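Local coordinates for uncharacterized protein (Bacteroides fragilis, PDB 3MSW), which is of unknown function but is probably exported and folds as a single-layer antiparallel beta-sheet evolved from beta-hairpin repeats, at residues K100-T105 and A113-K118. Residues are numbered along the deposited sequence; the frame is centred on the assembly and turned at random. Where two conformers were deposited one is given.
Sequences KYIYIT and AQYAYK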
loop_
_atom_site.group_PDB
_atom_site.type_symbol
_atom_site.label_atom_id
_atom_site.label_comp_id
_atom_site.label_asym_id
_atom_site.label_seq_id
_atom_site.Cartn_x
_atom_site.Cartn_y
_atom_site.Cartn_z
ATOM N N LYS A 100 8.602 -5.211 4.054
ATOM C CA LYS A 100 7.710 -6.227 4.618
ATOM C C LYS A 100 7.355 -5.846 6.031
ATOM O O LYS A 100 8.234 -5.419 6.799
ATOM C CB LYS A 100 8.325 -7.627 4.544
ATOM C CG LYS A 100 7.381 -8.741 5.006
ATOM C CD LYS A 100 8.064 -10.089 5.010
ATOM C CE LYS A 100 7.062 -11.220 4.932
ATOM N NZ LYS A 100 7.722 -12.540 5.116
ATOM N N TYR A 101 6.066 -5.970 6.381
ATOM C CA TYR A 101 5.601 -5.689 7.737
ATOM C C TYR A 101 4.835 -6.848 8.284
ATOM O O TYR A 101 4.028 -7.441 7.555
ATOM C CB TYR A 101 4.723 -4.421 7.817
ATOM C CG TYR A 101 5.356 -3.257 7.104
ATOM C CD1 TYR A 101 6.331 -2.483 7.724
ATOM C CD2 TYR A 101 4.997 -2.937 5.800
ATOM C CE1 TYR A 101 6.991 -1.463 7.035
ATOM C CE2 TYR A 101 5.649 -1.926 5.102
ATOM C CZ TYR A 101 6.629 -1.178 5.729
ATOM O OH TYR A 101 7.237 -0.150 5.067
ATOM N N ILE A 102 5.079 -7.167 9.572
ATOM C CA ILE A 102 4.357 -8.239 10.265
ATOM C C ILE A 102 3.704 -7.655 11.525
ATOM O O ILE A 102 4.381 -6.993 12.322
ATOM C CB ILE A 102 5.211 -9.511 10.595
ATOM C CG1 ILE A 102 5.810 -10.163 9.327
ATOM C CG2 ILE A 102 4.375 -10.534 11.384
ATOM C CD1 ILE A 102 6.838 -11.293 9.633
ATOM N N TYR A 103 2.388 -7.917 11.702
ATOM C CA TYR A 103 1.642 -7.459 12.881
ATOM C C TYR A 103 1.055 -8.681 13.561
ATOM O O TYR A 103 0.299 -9.431 12.949
ATOM C CB TYR A 103 0.526 -6.470 12.504
ATOM C CG TYR A 103 1.013 -5.328 11.642
ATOM C CD1 TYR A 103 1.548 -4.173 12.214
ATOM C CD2 TYR A 103 0.937 -5.398 10.253
ATOM C CE1 TYR A 103 2.016 -3.123 11.415
ATOM C CE2 TYR A 103 1.401 -4.359 9.451
ATOM C CZ TYR A 103 1.955 -3.234 10.036
ATOM O OH TYR A 103 2.374 -2.210 9.228
ATOM N N ILE A 104 1.426 -8.891 14.821
ATOM C CA ILE A 104 0.930 -9.995 15.614
ATOM C C ILE A 104 0.007 -9.446 16.691
ATOM O O ILE A 104 0.425 -8.593 17.474
ATOM C CB ILE A 104 2.104 -10.854 16.195
ATOM C CG1 ILE A 104 2.942 -11.451 15.027
ATOM C CG2 ILE A 104 1.575 -11.967 17.141
ATOM C CD1 ILE A 104 4.288 -11.955 15.423
ATOM N N THR A 105 -1.239 -9.960 16.750
ATOM C CA THR A 105 -2.165 -9.578 17.822
ATOM C C THR A 105 -2.441 -10.785 18.712
ATOM O O THR A 105 -2.042 -11.908 18.383
ATOM C CB THR A 105 -3.509 -9.050 17.271
ATOM O OG1 THR A 105 -4.270 -10.145 16.757
ATOM C CG2 THR A 105 -3.352 -7.919 16.242
ATOM N N ALA A 113 3.058 -7.434 18.914
ATOM C CA ALA A 113 4.329 -7.024 18.306
ATOM C C ALA A 113 4.210 -6.625 16.860
ATOM O O ALA A 113 3.363 -7.131 16.116
ATOM C CB ALA A 113 5.346 -8.145 18.436
ATOM N N GLN A 114 5.094 -5.722 16.446
ATOM C CA GLN A 114 5.158 -5.301 15.052
ATOM C C GLN A 114 6.595 -5.356 14.597
ATOM O O GLN A 114 7.498 -5.081 15.384
ATOM C CB GLN A 114 4.497 -3.930 14.827
ATOM C CG GLN A 114 5.191 -2.762 15.514
ATOM C CD GLN A 114 4.286 -1.555 15.600
ATOM O OE1 GLN A 114 4.018 -1.031 16.679
ATOM N NE2 GLN A 114 3.817 -1.073 14.467
ATOM N N TYR A 115 6.799 -5.773 13.349
ATOM C CA TYR A 115 8.089 -5.946 12.714
ATOM C C TYR A 115 8.070 -5.272 11.351
ATOM O O TYR A 115 7.055 -5.350 10.634
ATOM C CB TYR A 115 8.405 -7.447 12.521
ATOM C CG TYR A 115 8.391 -8.259 13.790
ATOM C CD1 TYR A 115 7.212 -8.843 14.256
ATOM C CD2 TYR A 115 9.568 -8.534 14.475
ATOM C CE1 TYR A 115 7.197 -9.599 15.428
ATOM C CE2 TYR A 115 9.565 -9.285 15.647
ATOM C CZ TYR A 115 8.379 -9.825 16.115
ATOM O OH TYR A 115 8.390 -10.565 17.271
ATOM N N ALA A 116 9.200 -4.662 10.966
ATOM C CA ALA A 116 9.359 -4.026 9.630
ATOM C C ALA A 116 10.696 -4.478 9.080
ATOM O O ALA A 116 11.666 -4.598 9.843
ATOM C CB ALA A 116 9.358 -2.507 9.745
ATOM N N TYR A 117 10.738 -4.742 7.783
ATOM C CA TYR A 117 11.917 -5.225 7.076
ATOM C C TYR A 117 12.068 -4.462 5.799
ATOM O O TYR A 117 11.073 -4.075 5.183
ATOM C CB TYR A 117 11.787 -6.727 6.686
ATOM C CG TYR A 117 11.489 -7.656 7.838
ATOM C CD1 TYR A 117 10.193 -7.795 8.328
ATOM C CD2 TYR A 117 12.509 -8.374 8.466
ATOM C CE1 TYR A 117 9.910 -8.632 9.404
ATOM C CE2 TYR A 117 12.230 -9.237 9.529
ATOM C CZ TYR A 117 10.925 -9.363 9.989
ATOM O OH TYR A 117 10.604 -10.179 11.050
ATOM N N LYS A 118 13.306 -4.401 5.319
ATOM C CA LYS A 118 13.630 -3.805 4.044
ATOM C C LYS A 118 14.410 -4.871 3.278
ATOM O O LYS A 118 15.238 -5.569 3.864
ATOM C CB LYS A 118 14.493 -2.539 4.268
ATOM C CG LYS A 118 14.703 -1.703 3.008
ATOM C CD LYS A 118 15.332 -0.336 3.316
ATOM C CE LYS A 118 14.315 0.791 3.380
ATOM N NZ LYS A 118 13.625 0.867 4.701
#
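Lys100, Ile102 and Ile104 form hydrogen-bonded antiparallel pairs with Tyr117, Tyr115 and Ala113, each pair closed by two backbone bonds. Ile104 N to Ala113 O is nearly straight, with an N-H...O angle of 176°, whereas the return bond from Ala113 N to Ile104 O is longer, at 3.2 Å. Between these pairs the strands meet through CA-H...O contacts, such as Tyr101 CA to Tyr115 O at 3.3 Å.

The apolar contacts divide between the two faces. On the face of Ile102, Ile104, Tyr115 and Tyr117, Ile104 reaches diagonally past its direct partner: its CD1 lies 3.7 Å from Tyr115 CE1. Ile104 holds CG1 anti to the carbonyl carbon (chi1 -61°), and its extended chi2 of 163° places CD1 beside the Tyr115 ring, the two side chains crossing obliquely. In the conformer given, Ile102 makes a similar but less certain diagonal approach to Tyr117. The Tyr117 ring turns its edge to the backbone, with Lys100 O in its plane and 3.4 Å from CD1.

On the other face, Tyr101 lies against its direct partner, CD1 coming 3.6 Å from Ala116 CB. Tyr103 CD1 meets Gln114 CB at 3.9 Å; farther out, the ring and amide planes are well apart in tilt. The Tyr101 hydroxyl bonds to Lys99 NZ.

The contact belongs to the hairpin of strands 94-105 and 111-120, in a single-layer sheet whose strands follow one another in chain order. Strand 80-89 flanks it beyond 100-105, where Tyr101 and Tyr103 bond through their backbones to Val83 and Thr81; strand 125-133 runs beyond 113-118, with Tyr117 touching Leu128.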